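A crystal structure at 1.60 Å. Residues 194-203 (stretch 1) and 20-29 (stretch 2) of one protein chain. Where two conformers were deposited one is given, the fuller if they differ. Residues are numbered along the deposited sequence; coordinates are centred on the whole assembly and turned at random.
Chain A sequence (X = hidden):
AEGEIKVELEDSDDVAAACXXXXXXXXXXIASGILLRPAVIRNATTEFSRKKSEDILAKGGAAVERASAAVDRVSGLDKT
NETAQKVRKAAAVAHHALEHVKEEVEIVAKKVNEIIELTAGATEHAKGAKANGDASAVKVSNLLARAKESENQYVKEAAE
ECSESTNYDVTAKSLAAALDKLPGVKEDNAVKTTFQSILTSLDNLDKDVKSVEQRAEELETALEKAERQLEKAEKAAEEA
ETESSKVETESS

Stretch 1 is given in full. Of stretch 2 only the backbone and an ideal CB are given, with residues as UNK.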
ATOM      1  N   THR A 194      24.258   4.392   6.806  1.00 21.97           N
ATOM      2  CA  THR A 194      23.034   4.768   7.476  1.00 21.55           C
ATOM      3  C   THR A 194      22.221   5.752   6.639  1.00 20.64           C
ATOM      4  O   THR A 194      21.020   5.545   6.381  1.00 19.99           O
ATOM      5  CB  THR A 194      23.355   5.317   8.857  1.00 24.20           C
ATOM      6  OG1 THR A 194      24.016   4.284   9.613  1.00 27.11           O
ATOM      7  CG2 THR A 194      22.068   5.715   9.574  1.00 23.59           C
ATOM      8  N   PHE A 195      22.896   6.761   6.120  1.00 21.21           N
ATOM      9  CA  PHE A 195      22.206   7.750   5.263  1.00 19.09           C
ATOM     10  C   PHE A 195      21.681   7.125   3.976  1.00 19.78           C
ATOM     11  O   PHE A 195      20.516   7.375   3.574  1.00 19.34           O
ATOM     12  CB  PHE A 195      23.157   8.898   4.848  1.00 18.83           C
ATOM     13  CG  PHE A 195      23.596   9.820   5.958  1.00 18.18           C
ATOM     14  CD1 PHE A 195      22.770  10.201   7.070  1.00 19.13           C
ATOM     15  CD2 PHE A 195      24.885  10.352   5.874  1.00 17.19           C
ATOM     16  CE1 PHE A 195      23.232  11.117   8.021  1.00 18.62           C
ATOM     17  CE2 PHE A 195      25.327  11.283   6.792  1.00 17.57           C
ATOM     18  CZ  PHE A 195      24.514  11.665   7.884  1.00 17.74           C
ATOM     19  N   GLN A 196      22.486   6.289   3.300  1.00 20.99           N
ATOM     20  CA  GLN A 196      22.019   5.623   2.103  1.00 22.59           C
ATOM     21  C   GLN A 196      20.834   4.724   2.392  1.00 21.92           C
ATOM     22  O   GLN A 196      19.893   4.708   1.595  1.00 22.13           O
ATOM     23  CB  GLN A 196      23.127   4.815   1.415  1.00 28.21           C
ATOM     24  CG  GLN A 196      22.735   4.474  -0.046  1.00 36.13           C
ATOM     25  CD  GLN A 196      22.013   5.628  -0.805  1.00 40.82           C
ATOM     26  OE1 GLN A 196      20.806   5.501  -1.205  1.00 32.15           O
ATOM     27  NE2 GLN A 196      22.723   6.778  -0.984  1.00 43.39           N
ATOM     28  N   SER A 197      20.835   4.069   3.559  1.00 21.48           N
ATOM     29  CA  SER A 197      19.723   3.155   3.880  1.00 21.95           C
ATOM     30  C   SER A 197      18.431   3.944   4.101  1.00 20.44           C
ATOM     31  O   SER A 197      17.347   3.481   3.801  1.00 19.94           O
ATOM     32  CB  SER A 197      20.068   2.305   5.110  1.00 26.34           C
ATOM     33  OG  SER A 197      19.828   3.081   6.266  1.00 35.83           O
ATOM     34  N   ILE A 198      18.522   5.173   4.619  1.00 18.83           N
ATOM     35  CA  ILE A 198      17.287   5.947   4.836  1.00 17.71           C
ATOM     36  C   ILE A 198      16.665   6.250   3.493  1.00 17.89           C
ATOM     37  O   ILE A 198      15.483   6.142   3.353  1.00 18.15           O
ATOM     38  CB  ILE A 198      17.548   7.304   5.560  1.00 18.12           C
ATOM     39  CG1 ILE A 198      18.092   7.041   6.968  1.00 18.33           C
ATOM     40  CG2 ILE A 198      16.244   8.124   5.606  1.00 18.56           C
ATOM     41  CD1 ILE A 198      18.789   8.296   7.552  1.00 19.89           C
ATOM     42  N   LEU A 199      17.481   6.701   2.519  1.00 17.35           N
ATOM     43  CA  LEU A 199      17.014   7.111   1.217  1.00 17.87           C
ATOM     44  C   LEU A 199      16.399   5.879   0.496  1.00 17.29           C
ATOM     45  O   LEU A 199      15.292   6.010  -0.019  1.00 18.15           O
ATOM     46  CB  LEU A 199      18.159   7.702   0.379  1.00 18.00           C
ATOM     47  CG  LEU A 199      18.757   9.025   0.892  1.00 18.37           C
ATOM     48  CD1 LEU A 199      19.891   9.471  -0.062  1.00 18.20           C
ATOM     49  CD2 LEU A 199      17.631  10.088   0.899  1.00 19.15           C
ATOM     50  N   THR A 200      17.087   4.738   0.562  1.00 18.94           N
ATOM     51  CA  THR A 200      16.526   3.504  -0.045  1.00 20.49           C
ATOM     52  C   THR A 200      15.241   3.073   0.642  1.00 18.28           C
ATOM     53  O   THR A 200      14.239   2.726  -0.050  1.00 19.75           O
ATOM     54  CB  THR A 200      17.575   2.403  -0.154  1.00 20.44           C
ATOM     55  OG1 THR A 200      18.185   2.146   1.096  1.00 27.70           O
ATOM     56  CG2 THR A 200      18.639   2.803  -1.041  1.00 21.22           C
ATOM     57  N   SER A 201      15.222   3.116   1.962  1.00 18.63           N
ATOM     58  CA  SER A 201      13.997   2.699   2.708  1.00 17.72           C
ATOM     59  C   SER A 201      12.838   3.639   2.414  1.00 19.19           C
ATOM     60  O   SER A 201      11.709   3.163   2.144  1.00 19.28           O
ATOM     61  CB  SER A 201      14.232   2.660   4.205  1.00 19.45           C
ATOM     62  OG  SER A 201      15.160   1.622   4.541  1.00 24.08           O
ATOM     63  N   LEU A 202      13.066   4.960   2.399  1.00 17.57           N
ATOM     64  CA  LEU A 202      11.972   5.880   2.084  1.00 18.09           C
ATOM     65  C   LEU A 202      11.479   5.718   0.641  1.00 19.69           C
ATOM     66  O   LEU A 202      10.264   5.812   0.409  1.00 18.92           O
ATOM     67  CB  LEU A 202      12.412   7.340   2.245  1.00 18.12           C
ATOM     68  CG  LEU A 202      12.566   7.757   3.707  1.00 18.60           C
ATOM     69  CD1 LEU A 202      13.185   9.173   3.770  1.00 19.23           C
ATOM     70  CD2 LEU A 202      11.252   7.710   4.493  1.00 19.04           C
ATOM     71  N   ASP A 203      12.386   5.495  -0.305  0.50 20.04           N
ATOM     72  CA  ASP A 203      11.959   5.343  -1.708  0.50 21.79           C
ATOM     73  C   ASP A 203      11.209   3.997  -1.930  0.50 20.73           C
ATOM     74  O   ASP A 203      10.251   3.922  -2.703  0.50 22.69           O
ATOM     75  CB  ASP A 203      13.121   5.617  -2.677  0.50 24.51           C
ATOM     76  CG  ASP A 203      13.503   7.142  -2.754  0.50 25.91           C
ATOM     77  OD1 ASP A 203      12.605   8.000  -3.039  0.50 26.51           O
ATOM     78  OD2 ASP A 203      14.707   7.516  -2.545  0.50 31.25           O
ATOM     79  N   UNK A  20      20.515  22.135   9.225  1.00 17.98           N
ATOM     80  CA  UNK A  20      19.374  21.719   8.377  1.00 18.33           C
ATOM     81  C   UNK A  20      19.336  20.193   8.229  1.00 18.12           C
ATOM     82  O   UNK A  20      18.262  19.588   8.251  1.00 18.73           O
ATOM     83  CB  UNK A  20      19.463  22.374   6.997  1.00 18.33           C
ATOM     84  N   UNK A  21      20.486  19.567   7.999  1.00 16.09           N
ATOM     85  CA  UNK A  21      20.530  18.109   7.868  1.00 15.48           C
ATOM     86  C   UNK A  21      19.978  17.436   9.137  1.00 16.02           C
ATOM     87  O   UNK A  21      19.223  16.466   9.038  1.00 17.17           O
ATOM     88  CB  UNK A  21      21.962  17.642   7.598  1.00 15.48           C
ATOM     89  N   UNK A  22      20.403  17.926  10.306  1.00 15.96           N
ATOM     90  CA  UNK A  22      19.917  17.312  11.552  1.00 16.45           C
ATOM     91  C   UNK A  22      18.393  17.420  11.635  1.00 16.99           C
ATOM     92  O   UNK A  22      17.742  16.435  12.054  1.00 18.03           O
ATOM     93  CB  UNK A  22      20.562  17.977  12.770  1.00 16.45           C
ATOM     94  N   UNK A  23      17.829  18.568  11.283  1.00 17.32           N
ATOM     95  CA  UNK A  23      16.358  18.749  11.303  1.00 17.16           C
ATOM     96  C   UNK A  23      15.665  17.792  10.337  1.00 18.29           C
ATOM     97  O   UNK A  23      14.616  17.216  10.676  1.00 18.48           O
ATOM     98  CB  UNK A  23      15.991  20.191  10.947  1.00 17.16           C
ATOM     99  N   UNK A  24      16.313  17.538   9.179  1.00 17.23           N
ATOM    100  CA  UNK A  24      15.725  16.549   8.232  1.00 17.61           C
ATOM    101  C   UNK A  24      15.789  15.118   8.787  1.00 17.22           C
ATOM    102  O   UNK A  24      14.828  14.368   8.699  1.00 17.35           O
ATOM    103  CB  UNK A  24      16.454  16.605   6.888  1.00 17.61           C
ATOM    104  N   UNK A  25      16.948  14.719   9.352  1.00 17.01           N
ATOM    105  CA  UNK A  25      17.117  13.367   9.874  1.00 17.77           C
ATOM    106  C   UNK A  25      16.092  13.167  10.996  1.00 18.53           C
ATOM    107  O   UNK A  25      15.460  12.099  11.050  1.00 19.35           O
ATOM    108  CB  UNK A  25      18.544  13.137  10.375  1.00 17.77           C
ATOM    109  N   UNK A  26      15.940  14.198  11.851  1.00 18.91           N
ATOM    110  CA  UNK A  26      14.969  14.142  12.988  1.00 19.77           C
ATOM    111  C   UNK A  26      13.549  13.973  12.470  1.00 20.37           C
ATOM    112  O   UNK A  26      12.696  13.382  13.173  1.00 22.43           O
ATOM    113  CB  UNK A  26      15.054  15.407  13.845  1.00 19.77           C
ATOM    114  N   UNK A  27      13.269  14.473  11.277  1.00 18.10           N
ATOM    115  CA  UNK A  27      11.922  14.384  10.733  1.00 17.00           C
ATOM    116  C   UNK A  27      11.660  13.138   9.881  1.00 17.73           C
ATOM    117  O   UNK A  27      10.558  12.969   9.416  1.00 17.94           O
ATOM    118  CB  UNK A  27      11.640  15.632   9.894  1.00 17.00           C
ATOM    119  N   UNK A  28      12.621  12.224   9.745  1.00 16.85           N
ATOM    120  CA  UNK A  28      12.406  11.002   8.970  1.00 16.37           C
ATOM    121  C   UNK A  28      11.365  10.096   9.658  1.00 17.61           C
ATOM    122  O   UNK A  28      10.542   9.498   8.958  1.00 16.76           O
ATOM    123  CB  UNK A  28      13.727  10.252   8.788  1.00 16.37           C
ATOM    124  N   UNK A  29      11.384  10.061  10.989  1.00 19.02           N
ATOM    125  CA  UNK A  29      10.416   9.195  11.695  1.00 18.85           C
ATOM    126  C   UNK A  29       8.974   9.616  11.344  1.00 19.47           C
ATOM    127  O   UNK A  29       8.151   8.783  10.918  1.00 19.06           O
ATOM    128  CB  UNK A  29      10.636   9.265  13.208  1.00 18.85           C
TER

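Stretch 1 is a continuous helix that presents Phe195, Ile198 and Leu202 to stretch 2, an apolar strip spaced three and then four residues apart. The axes of helix 194-203 and helix 20-26 approach to 12.8 Å and cross at 48°, a wide separation that only side chains can bridge.

Position 20 has helical angles (-64/-44), and its ideal CB has nothing of stretch 1 within 5.5 Å. Almost any helix-compatible residue would suit; it is Glu20, whose side chain stays out of reach of stretch 1.

At position 21 the CA-to-CB bond points toward stretch 1, but the CB lies far from it, with the Phe195 ring beyond. A long apolar side chain such as Leu, Met or Ile would suit. Leu21 (chi1 178°, t; chi2 56°, p) brings CD2 to 4.2 Å from CZ of Phe195, oblique to the ring.

Positions 22, 23 and 24 are helical and their CB atoms are out of reach, so stretch 1 sets no preference. They are Arg22, whose guanidinium is hydrogen-bonded elsewhere in the structure, Ala23 and Gln24.

Position 25 is the instructive case. The CA of position 25 lies 8.9 Å from Phe195 CA, yet CA-to-CB points sideways, so a short side chain would fall short. A branched or flexible apolar one, Leu, Ile or Met, could turn its end into the space beside Phe195 and Ile198. Leu25 (m, t) does so with both methyls: CD1 is 3.6 Å from Phe195 CE1, the shortest contact between the stretches, and CD2 is 3.8 Å from Ile198 CD1.

Position 26 is out of reach and undemanding; it is Ala26. Position 27 has phi/psi of -91/3, away from the regular helical values of its neighbours but open to many residues. Gly27 occupies it, its N making two weak hydrogen bonds, to Ala23 O (3.1 Å) and Gln24 O (3.0 Å).

Position 28 has the closest backbone register: the CA of position 28 is 8.2 Å from Ile198 CA. CA-to-CB points toward stretch 1, and the ideal CB is 4.6 Å from Ile198 CG2 and 5.2 Å from Leu202 CD1. A compact apolar residue, Val, Ile or perhaps Ala, fits these distances. Val28 (chi1 168°, t) places CG1 3.9 Å from Ile198 CG2 and 4.5 Å from Leu202 CD2.

At position 29 CA-to-CB points away, so a small or polar residue is acceptable. Ser29 bonds elsewhere through OG.

No hydrogen bond crosses; the 243 Å² buried rests on apolar packing.

Stretch 2 20-29: ELRAQLAGVS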
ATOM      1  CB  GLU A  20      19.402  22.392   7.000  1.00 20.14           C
ATOM      2  CG  GLU A  20      18.239  21.976   6.071  1.00 22.57           C
ATOM      3  CD  GLU A  20      16.871  22.166   6.701  1.00 27.06           C
ATOM      4  OE1 GLU A  20      16.753  22.965   7.675  1.00 29.85           O
ATOM      5  OE2 GLU A  20      15.895  21.511   6.263  1.00 25.41           O
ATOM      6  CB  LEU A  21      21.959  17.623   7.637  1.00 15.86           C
ATOM      7  CG  LEU A  21      22.205  16.118   7.522  1.00 16.47           C
ATOM      8  CD1 LEU A  21      21.351  15.482   6.411  1.00 16.97           C
ATOM      9  CD2 LEU A  21      23.676  15.743   7.342  1.00 16.90           C
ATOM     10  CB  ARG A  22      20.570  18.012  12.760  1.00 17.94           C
ATOM     11  CG  ARG A  22      20.320  17.265  14.083  1.00 22.26           C
ATOM     12  CD  ARG A  22      19.176  17.943  14.882  1.00 25.76           C
ATOM     13  NE  ARG A  22      19.457  19.345  15.195  1.00 27.21           N
ATOM     14  CZ  ARG A  22      20.298  19.801  16.156  1.00 27.51           C
ATOM     15  NH1 ARG A  22      20.967  18.963  16.963  1.00 32.05           N
ATOM     16  NH2 ARG A  22      20.485  21.111  16.321  1.00 28.75           N
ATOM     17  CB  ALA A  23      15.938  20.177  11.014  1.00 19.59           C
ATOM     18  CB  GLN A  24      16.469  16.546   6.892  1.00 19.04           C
ATOM     19  CG  GLN A  24      16.427  17.872   6.145  1.00 22.54           C
ATOM     20  CD  GLN A  24      15.370  18.015   5.143  1.00 23.51           C
ATOM     21  OE1 GLN A  24      14.631  19.032   5.167  1.00 34.07           O
ATOM     22  NE2 GLN A  24      15.115  16.978   4.413  1.00 18.48           N
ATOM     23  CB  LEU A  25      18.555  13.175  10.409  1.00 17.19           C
ATOM     24  CG  LEU A  25      19.583  13.170   9.225  1.00 17.24           C
ATOM     25  CD1 LEU A  25      20.988  13.340   9.815  1.00 16.58           C
ATOM     26  CD2 LEU A  25      19.490  11.918   8.350  1.00 16.75           C
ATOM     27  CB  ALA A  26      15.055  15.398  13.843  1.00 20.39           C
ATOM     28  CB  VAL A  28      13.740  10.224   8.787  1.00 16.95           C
ATOM     29  CG1 VAL A  28      13.459   8.811   8.230  1.00 18.17           C
ATOM     30  CG2 VAL A  28      14.641  11.056   7.827  1.00 17.38           C
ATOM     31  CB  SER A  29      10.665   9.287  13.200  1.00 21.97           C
ATOM     32  OG  SER A  29       9.745   8.446  13.888  1.00 24.70           O
TER
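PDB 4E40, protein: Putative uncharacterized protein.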